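PDB 3LUP: DegV family protein from Streptococcus agalactiae, which binds elaidic acid and probably other long-chain fatty acids, and may take part in lipid transport or fatty acid metabolism. Local coordinates for residues A[78-83]-A[110-115]; A[232-237]-A[244-249]. One frame throughout, in Å; residues are numbered along the deposited sequence.

Contact 1. Residues A[78-83]-A[110-115]; sequences QLEKEG and HPNLTI
The last turn of helix 69-81 packs against the type I beta turn H110-L113, which leads into edge strand 114-116, and E80 carries nearly all of the contact. Its CG lies anti to the backbone N (chi1 -179°) and the chain stays extended to CD, carrying the carboxylate out from the helix to the turn. There E80 CD rests on N112 CB at 3.6 Å. The N112 amide stands beside it, turned 62° from the carboxylate plane, and E80 OE2 keeps 3.8 Å from N112 OD1, two oxygens that make no bond. The other carboxylate oxygen, E80 OE1, comes to the edge of the H110 ring, near its plane and 4.1 Å from H110 ND1. That is too long for a hydrogen bond, and the two planes are nearly perpendicular. The far nitrogen of the ring, NE2, is hydrogen-bonded to OD1 of D73, two turns earlier than E80 on helix 69-81, which helps hold the imidazole in place. With two carboxylates about it, the ring would probably tend toward the charged form. L113 packs against the base of E80: L113 CD2 lies 4.1 Å from E80 CA, and L113 CD1 4.3 Å from E80 CB. The turn itself is closed by L113 N bonding to H110 O, and G83, with positive phi, closes the helix end in a Schellman motif. Around this, H110 also touches L76 and C77 of helix 69-81, L113 and I115 lie on V87 of strand 86-89, and L79 touches A7 and I9 of strand 6-11 and Y27 of strand 26-29.

Contact 2. Residues A[232-237]-A[244-249]; sequences IAIIHS and EQLYNL
I234, in strand 230-236, meets helix 240-252 with both of its branches. I234 CD1 lies against the backbone of Y247, 3.5 Å from Y247 CA, and touches Y247 CB at 3.7 Å. It also comes to the edge of the tyrosine ring, near the ring plane and 4.0 Å from Y247 CD1. The shorter branch, I234 CG2, is placed anti to the backbone N by a chi1 of -55° and meets L246 CD2 at 4.1 Å, the two side chains crossing at a slant. One isoleucine thus spans two consecutive helical residues. In the next shell, A243 of the same helix also touches I234. L246 is backed by L217 and A218 of helix 210-224, while Y247 reaches K256 in the loop that follows its own helix. The strand is held by backbone hydrogen bonds from I234 to E260 and V262 of strand 259-263, and from A233 to G280 of strand 277-283. Strand 230-236, helix 240-252 and strand 259-263 form a beta-alpha-beta unit. The neighbouring I235 belongs to the elaidic acid pocket and touches the bound lipid, whereas the side chain of I234 is about 9 Å from it. No hydrogen bond or charge pair crosses between the segments: the helix is held to the strand here by apolar contact alone, a nondirectional union of methyl groups with a leucine and the base of a tyrosine.

How the contacts relate
Contact 1 and contact 2 lie on opposite sides of the chain's centre, about 40 Å apart between centres and about 26 Å between nearest atoms, and they share no helix, strand or sheet. Both segments of contact 1 precede those of contact 2 along the chain. The first joins helix 69-81 to the turn before strand 114-116, an outermost strand of the four-stranded parallel sheet. The second seats helix 240-252 on strand 230-236, within the six-stranded mixed sheet. Contact 1 thus packs a helix end on a turn at the periphery, and contact 2 a helix on a strand in a buried setting; that strand also carries I235, which lines the pocket of the bound elaidic acid.

Contact 1. Residues A[78-83]-A[110-115]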
ATOM      1  N   GLN A  78     -24.834  -6.278   0.357  1.00 38.03           N
ATOM      2  CA  GLN A  78     -24.855  -7.062  -0.891  1.00 38.21           C
ATOM      3  C   GLN A  78     -24.190  -8.446  -0.758  1.00 37.72           C
ATOM      4  O   GLN A  78     -24.701  -9.446  -1.267  1.00 37.66           O
ATOM      5  CB  GLN A  78     -24.223  -6.251  -2.039  1.00 38.48           C
ATOM      6  CG  GLN A  78     -24.567  -6.743  -3.443  1.00 40.90           C
ATOM      7  CD  GLN A  78     -26.087  -6.907  -3.680  1.00 44.97           C
ATOM      8  OE1 GLN A  78     -26.895  -6.100  -3.211  1.00 46.49           O
ATOM      9  NE2 GLN A  78     -26.470  -7.952  -4.425  1.00 45.59           N
ATOM     10  N   LEU A  79     -23.058  -8.499  -0.067  1.00 37.33           N
ATOM     11  CA  LEU A  79     -22.357  -9.761   0.159  1.00 37.18           C
ATOM     12  C   LEU A  79     -23.184 -10.720   1.021  1.00 37.06           C
ATOM     13  O   LEU A  79     -23.275 -11.915   0.722  1.00 36.73           O
ATOM     14  CB  LEU A  79     -20.969  -9.506   0.773  1.00 37.28           C
ATOM     15  CG  LEU A  79     -19.962  -8.769  -0.129  1.00 37.15           C
ATOM     16  CD1 LEU A  79     -18.847  -8.128   0.665  1.00 37.26           C
ATOM     17  CD2 LEU A  79     -19.390  -9.690  -1.163  1.00 36.69           C
ATOM     18  N   GLU A  80     -23.803 -10.177   2.070  1.00 36.97           N
ATOM     19  CA  GLU A  80     -24.683 -10.937   2.955  1.00 37.07           C
ATOM     20  C   GLU A  80     -25.798 -11.632   2.188  1.00 36.70           C
ATOM     21  O   GLU A  80     -26.074 -12.803   2.437  1.00 36.79           O
ATOM     22  CB  GLU A  80     -25.267 -10.021   4.029  1.00 37.47           C
ATOM     23  CG  GLU A  80     -26.197 -10.670   5.060  1.00 39.32           C
ATOM     24  CD  GLU A  80     -26.647  -9.665   6.135  1.00 44.03           C
ATOM     25  OE1 GLU A  80     -25.788  -8.907   6.671  1.00 46.09           O
ATOM     26  OE2 GLU A  80     -27.862  -9.621   6.446  1.00 45.08           O
ATOM     27  N   LYS A  81     -26.438 -10.913   1.264  1.00 36.22           N
ATOM     28  CA  LYS A  81     -27.502 -11.511   0.451  1.00 35.83           C
ATOM     29  C   LYS A  81     -26.993 -12.285  -0.774  1.00 34.98           C
ATOM     30  O   LYS A  81     -27.720 -13.063  -1.375  1.00 34.49           O
ATOM     31  CB  LYS A  81     -28.606 -10.506   0.102  1.00 36.05           C
ATOM     32  CG  LYS A  81     -28.161  -9.188  -0.474  1.00 37.11           C
ATOM     33  CD  LYS A  81     -29.260  -8.139  -0.276  1.00 39.15           C
ATOM     34  CE  LYS A  81     -29.180  -7.058  -1.345  1.00 42.28           C
ATOM     35  NZ  LYS A  81     -29.937  -5.812  -0.994  1.00 44.70           N
ATOM     36  N   GLU A  82     -25.729 -12.098  -1.115  1.00 34.36           N
ATOM     37  CA  GLU A  82     -25.126 -12.907  -2.153  1.00 33.80           C
ATOM     38  C   GLU A  82     -24.688 -14.268  -1.566  1.00 33.19           C
ATOM     39  O   GLU A  82     -24.166 -15.128  -2.295  1.00 33.12           O
ATOM     40  CB  GLU A  82     -23.974 -12.137  -2.816  1.00 33.94           C
ATOM     41  CG  GLU A  82     -24.137 -12.022  -4.312  1.00 36.01           C
ATOM     42  CD  GLU A  82     -23.512 -10.766  -4.918  1.00 40.20           C
ATOM     43  OE1 GLU A  82     -22.322 -10.461  -4.631  1.00 41.74           O
ATOM     44  OE2 GLU A  82     -24.218 -10.095  -5.715  1.00 40.84           O
ATOM     45  N   GLY A  83     -24.918 -14.460  -0.258  1.00 32.20           N
ATOM     46  CA  GLY A  83     -24.609 -15.716   0.434  1.00 31.03           C
ATOM     47  C   GLY A  83     -23.241 -15.878   1.105  1.00 30.90           C
ATOM     48  O   GLY A  83     -22.941 -16.946   1.650  1.00 30.96           O
ATOM     49  N   HIS A 110     -23.355  -5.088  10.824  1.00 34.58           N
ATOM     50  CA  HIS A 110     -23.637  -6.272  10.002  1.00 33.47           C
ATOM     51  C   HIS A 110     -23.414  -7.557  10.794  1.00 33.31           C
ATOM     52  O   HIS A 110     -22.464  -8.306  10.528  1.00 33.66           O
ATOM     53  CB  HIS A 110     -22.786  -6.254   8.738  1.00 32.74           C
ATOM     54  CG  HIS A 110     -23.099  -5.107   7.838  1.00 31.52           C
ATOM     55  ND1 HIS A 110     -23.965  -5.214   6.771  1.00 29.88           N
ATOM     56  CD2 HIS A 110     -22.690  -3.818   7.866  1.00 29.85           C
ATOM     57  CE1 HIS A 110     -24.058  -4.043   6.168  1.00 29.42           C
ATOM     58  NE2 HIS A 110     -23.300  -3.179   6.816  1.00 29.67           N
ATOM     59  N   PRO A 111     -24.297  -7.826  11.772  1.00 33.01           N
ATOM     60  CA  PRO A 111     -24.071  -8.953  12.671  1.00 33.07           C
ATOM     61  C   PRO A 111     -24.242 -10.327  12.000  1.00 32.99           C
ATOM     62  O   PRO A 111     -23.828 -11.338  12.567  1.00 32.91           O
ATOM     63  CB  PRO A 111     -25.111  -8.733  13.773  1.00 33.02           C
ATOM     64  CG  PRO A 111     -26.190  -7.988  13.107  1.00 32.97           C
ATOM     65  CD  PRO A 111     -25.558  -7.126  12.075  1.00 32.87           C
ATOM     66  N   ASN A 112     -24.818 -10.353  10.798  1.00 33.05           N
ATOM     67  CA  ASN A 112     -25.003 -11.607  10.061  1.00 32.93           C
ATOM     68  C   ASN A 112     -23.791 -12.084   9.261  1.00 32.81           C
ATOM     69  O   ASN A 112     -23.863 -13.117   8.605  1.00 32.98           O
ATOM     70  CB  ASN A 112     -26.251 -11.548   9.187  1.00 32.70           C
ATOM     71  CG  ASN A 112     -27.535 -11.603  10.007  1.00 33.55           C
ATOM     72  OD1 ASN A 112     -28.254 -10.603  10.112  1.00 33.10           O
ATOM     73  ND2 ASN A 112     -27.829 -12.772  10.599  1.00 33.52           N
ATOM     74  N   LEU A 113     -22.686 -11.340   9.330  1.00 32.59           N
ATOM     75  CA  LEU A 113     -21.404 -11.783   8.773  1.00 32.48           C
ATOM     76  C   LEU A 113     -20.335 -11.768   9.847  1.00 32.25           C
ATOM     77  O   LEU A 113     -20.401 -10.970  10.784  1.00 32.61           O
ATOM     78  CB  LEU A 113     -20.935 -10.858   7.652  1.00 32.50           C
ATOM     79  CG  LEU A 113     -21.763 -10.653   6.389  1.00 32.80           C
ATOM     80  CD1 LEU A 113     -21.495  -9.244   5.875  1.00 32.37           C
ATOM     81  CD2 LEU A 113     -21.448 -11.714   5.331  1.00 32.40           C
ATOM     82  N   THR A 114     -19.347 -12.645   9.702  1.00 32.01           N
ATOM     83  CA  THR A 114     -18.162 -12.606  10.535  1.00 31.98           C
ATOM     84  C   THR A 114     -17.124 -11.823   9.754  1.00 32.05           C
ATOM     85  O   THR A 114     -16.744 -12.216   8.645  1.00 32.02           O
ATOM     86  CB  THR A 114     -17.660 -14.001  10.870  1.00 31.84           C
ATOM     87  OG1 THR A 114     -18.671 -14.686  11.613  1.00 33.02           O
ATOM     88  CG2 THR A 114     -16.416 -13.922  11.722  1.00 31.57           C
ATOM     89  N   ILE A 115     -16.689 -10.706  10.344  1.00 31.97           N
ATOM     90  CA  ILE A 115     -15.929  -9.673   9.640  1.00 31.59           C
ATOM     91  C   ILE A 115     -14.671  -9.305  10.399  1.00 31.47           C
ATOM     92  O   ILE A 115     -14.722  -9.030  11.597  1.00 31.68           O
ATOM     93  CB  ILE A 115     -16.773  -8.392   9.467  1.00 31.36           C
ATOM     94  CG1 ILE A 115     -18.086  -8.708   8.758  1.00 31.23           C
ATOM     95  CG2 ILE A 115     -16.002  -7.336   8.696  1.00 31.25           C
ATOM     96  CD1 ILE A 115     -19.143  -7.630   8.920  1.00 31.83           C
TER

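Contact 2. Residues A[232-237]-A[244-249]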
ATOM      1  N   ILE A 232       9.349  -9.812  -2.867  1.00 28.77           N
ATOM      2  CA  ILE A 232       9.919  -8.451  -2.868  1.00 29.04           C
ATOM      3  C   ILE A 232       9.464  -7.612  -4.077  1.00 29.27           C
ATOM      4  O   ILE A 232       9.494  -8.080  -5.219  1.00 29.90           O
ATOM      5  CB  ILE A 232      11.475  -8.439  -2.793  1.00 28.91           C
ATOM      6  CG1 ILE A 232      11.981  -9.454  -1.774  1.00 29.28           C
ATOM      7  CG2 ILE A 232      11.997  -7.047  -2.426  1.00 29.14           C
ATOM      8  CD1 ILE A 232      13.455  -9.747  -1.897  1.00 28.91           C
ATOM      9  N   ALA A 233       9.058  -6.370  -3.814  1.00 28.96           N
ATOM     10  CA  ALA A 233       8.531  -5.499  -4.849  1.00 28.78           C
ATOM     11  C   ALA A 233       9.309  -4.190  -4.850  1.00 28.95           C
ATOM     12  O   ALA A 233       9.441  -3.550  -3.805  1.00 29.48           O
ATOM     13  CB  ALA A 233       7.040  -5.234  -4.601  1.00 28.15           C
ATOM     14  N   ILE A 234       9.844  -3.806  -6.008  1.00 28.62           N
ATOM     15  CA  ILE A 234      10.353  -2.455  -6.184  1.00 28.48           C
ATOM     16  C   ILE A 234       9.244  -1.647  -6.846  1.00 28.60           C
ATOM     17  O   ILE A 234       8.684  -2.051  -7.869  1.00 29.04           O
ATOM     18  CB  ILE A 234      11.597  -2.406  -7.060  1.00 28.55           C
ATOM     19  CG1 ILE A 234      12.676  -3.330  -6.507  1.00 28.58           C
ATOM     20  CG2 ILE A 234      12.111  -0.965  -7.166  1.00 27.49           C
ATOM     21  CD1 ILE A 234      13.738  -3.686  -7.534  1.00 29.29           C
ATOM     22  N   ILE A 235       8.913  -0.514  -6.251  1.00 28.31           N
ATOM     23  CA  ILE A 235       7.755   0.251  -6.687  1.00 28.12           C
ATOM     24  C   ILE A 235       8.199   1.687  -6.922  1.00 28.20           C
ATOM     25  O   ILE A 235       8.966   2.221  -6.136  1.00 28.52           O
ATOM     26  CB  ILE A 235       6.623   0.199  -5.637  1.00 27.85           C
ATOM     27  CG1 ILE A 235       6.501  -1.212  -5.048  1.00 27.30           C
ATOM     28  CG2 ILE A 235       5.301   0.658  -6.245  1.00 27.73           C
ATOM     29  CD1 ILE A 235       6.364  -1.238  -3.543  1.00 26.12           C
ATOM     30  N   HIS A 236       7.738   2.303  -8.005  1.00 28.15           N
ATOM     31  CA  HIS A 236       8.163   3.646  -8.334  1.00 28.64           C
ATOM     32  C   HIS A 236       7.056   4.479  -8.954  1.00 29.47           C
ATOM     33  O   HIS A 236       6.128   3.942  -9.574  1.00 29.86           O
ATOM     34  CB  HIS A 236       9.360   3.594  -9.286  1.00 28.50           C
ATOM     35  CG  HIS A 236       9.025   3.059 -10.636  1.00 27.52           C
ATOM     36  ND1 HIS A 236       8.750   3.875 -11.710  1.00 27.76           N
ATOM     37  CD2 HIS A 236       8.881   1.789 -11.079  1.00 26.70           C
ATOM     38  CE1 HIS A 236       8.470   3.130 -12.764  1.00 27.99           C
ATOM     39  NE2 HIS A 236       8.547   1.860 -12.409  1.00 27.25           N
ATOM     40  N   SER A 237       7.157   5.795  -8.791  1.00 30.15           N
ATOM     41  CA  SER A 237       6.261   6.718  -9.481  1.00 30.91           C
ATOM     42  C   SER A 237       7.032   7.424 -10.603  1.00 31.45           C
ATOM     43  O   SER A 237       7.564   8.517 -10.420  1.00 31.53           O
ATOM     44  CB  SER A 237       5.619   7.710  -8.500  1.00 30.49           C
ATOM     45  OG  SER A 237       6.608   8.446  -7.783  1.00 31.32           O
ATOM     46  N   GLU A 244      15.359   0.217 -11.707  1.00 34.15           N
ATOM     47  CA  GLU A 244      16.271  -0.709 -12.390  1.00 34.45           C
ATOM     48  C   GLU A 244      17.610  -0.758 -11.676  1.00 34.08           C
ATOM     49  O   GLU A 244      18.213  -1.812 -11.549  1.00 33.74           O
ATOM     50  CB  GLU A 244      16.498  -0.291 -13.834  1.00 34.59           C
ATOM     51  CG  GLU A 244      15.301  -0.492 -14.743  1.00 37.29           C
ATOM     52  CD  GLU A 244      15.612  -0.148 -16.207  1.00 41.95           C
ATOM     53  OE1 GLU A 244      16.657   0.518 -16.470  1.00 42.56           O
ATOM     54  OE2 GLU A 244      14.807  -0.541 -17.094  1.00 42.69           O
ATOM     55  N   GLN A 245      18.062   0.404 -11.217  1.00 34.16           N
ATOM     56  CA  GLN A 245      19.250   0.514 -10.389  1.00 34.22           C
ATOM     57  C   GLN A 245      19.118  -0.353  -9.144  1.00 34.15           C
ATOM     58  O   GLN A 245      19.946  -1.231  -8.908  1.00 34.46           O
ATOM     59  CB  GLN A 245      19.484   1.976 -10.004  1.00 34.45           C
ATOM     60  CG  GLN A 245      20.470   2.196  -8.866  1.00 35.74           C
ATOM     61  CD  GLN A 245      21.891   1.814  -9.213  1.00 36.99           C
ATOM     62  OE1 GLN A 245      22.220   1.546 -10.363  1.00 38.38           O
ATOM     63  NE2 GLN A 245      22.747   1.792  -8.209  1.00 38.54           N
ATOM     64  N   LEU A 246      18.071  -0.113  -8.353  1.00 33.77           N
ATOM     65  CA  LEU A 246      17.843  -0.881  -7.140  1.00 33.40           C
ATOM     66  C   LEU A 246      17.687  -2.363  -7.454  1.00 33.56           C
ATOM     67  O   LEU A 246      18.167  -3.210  -6.703  1.00 33.68           O
ATOM     68  CB  LEU A 246      16.623  -0.361  -6.386  1.00 32.91           C
ATOM     69  CG  LEU A 246      16.235  -1.041  -5.063  1.00 32.33           C
ATOM     70  CD1 LEU A 246      17.404  -1.262  -4.050  1.00 28.54           C
ATOM     71  CD2 LEU A 246      15.066  -0.261  -4.436  1.00 31.17           C
ATOM     72  N   TYR A 247      17.030  -2.662  -8.574  1.00 33.64           N
ATOM     73  CA  TYR A 247      16.864  -4.035  -9.047  1.00 33.73           C
ATOM     74  C   TYR A 247      18.207  -4.711  -9.235  1.00 33.53           C
ATOM     75  O   TYR A 247      18.396  -5.857  -8.809  1.00 33.58           O
ATOM     76  CB  TYR A 247      16.099  -4.061 -10.369  1.00 33.92           C
ATOM     77  CG  TYR A 247      15.816  -5.445 -10.904  1.00 34.83           C
ATOM     78  CD1 TYR A 247      14.642  -6.124 -10.556  1.00 35.59           C
ATOM     79  CD2 TYR A 247      16.706  -6.071 -11.775  1.00 35.69           C
ATOM     80  CE1 TYR A 247      14.374  -7.389 -11.049  1.00 35.37           C
ATOM     81  CE2 TYR A 247      16.440  -7.332 -12.282  1.00 36.00           C
ATOM     82  CZ  TYR A 247      15.275  -7.980 -11.915  1.00 35.78           C
ATOM     83  OH  TYR A 247      15.028  -9.233 -12.411  1.00 36.59           O
ATOM     84  N   ASN A 248      19.127  -3.995  -9.884  1.00 33.17           N
ATOM     85  CA  ASN A 248      20.480  -4.495 -10.116  1.00 32.54           C
ATOM     86  C   ASN A 248      21.251  -4.665  -8.823  1.00 32.26           C
ATOM     87  O   ASN A 248      21.886  -5.689  -8.632  1.00 32.26           O
ATOM     88  CB  ASN A 248      21.239  -3.609 -11.100  1.00 32.30           C
ATOM     89  CG  ASN A 248      20.613  -3.611 -12.483  1.00 32.78           C
ATOM     90  OD1 ASN A 248      20.017  -4.605 -12.912  1.00 33.66           O
ATOM     91  ND2 ASN A 248      20.732  -2.488 -13.188  1.00 32.25           N
ATOM     92  N   LEU A 249      21.167  -3.684  -7.926  1.00 31.89           N
ATOM     93  CA  LEU A 249      21.770  -3.805  -6.605  1.00 31.90           C
ATOM     94  C   LEU A 249      21.284  -5.056  -5.875  1.00 32.30           C
ATOM     95  O   LEU A 249      22.059  -5.716  -5.192  1.00 32.74           O
ATOM     96  CB  LEU A 249      21.478  -2.570  -5.752  1.00 31.64           C
ATOM     97  CG  LEU A 249      22.126  -1.243  -6.157  1.00 31.61           C
ATOM     98  CD1 LEU A 249      21.430  -0.055  -5.451  1.00 30.92           C
ATOM     99  CD2 LEU A 249      23.646  -1.252  -5.920  1.00 29.19           C
TER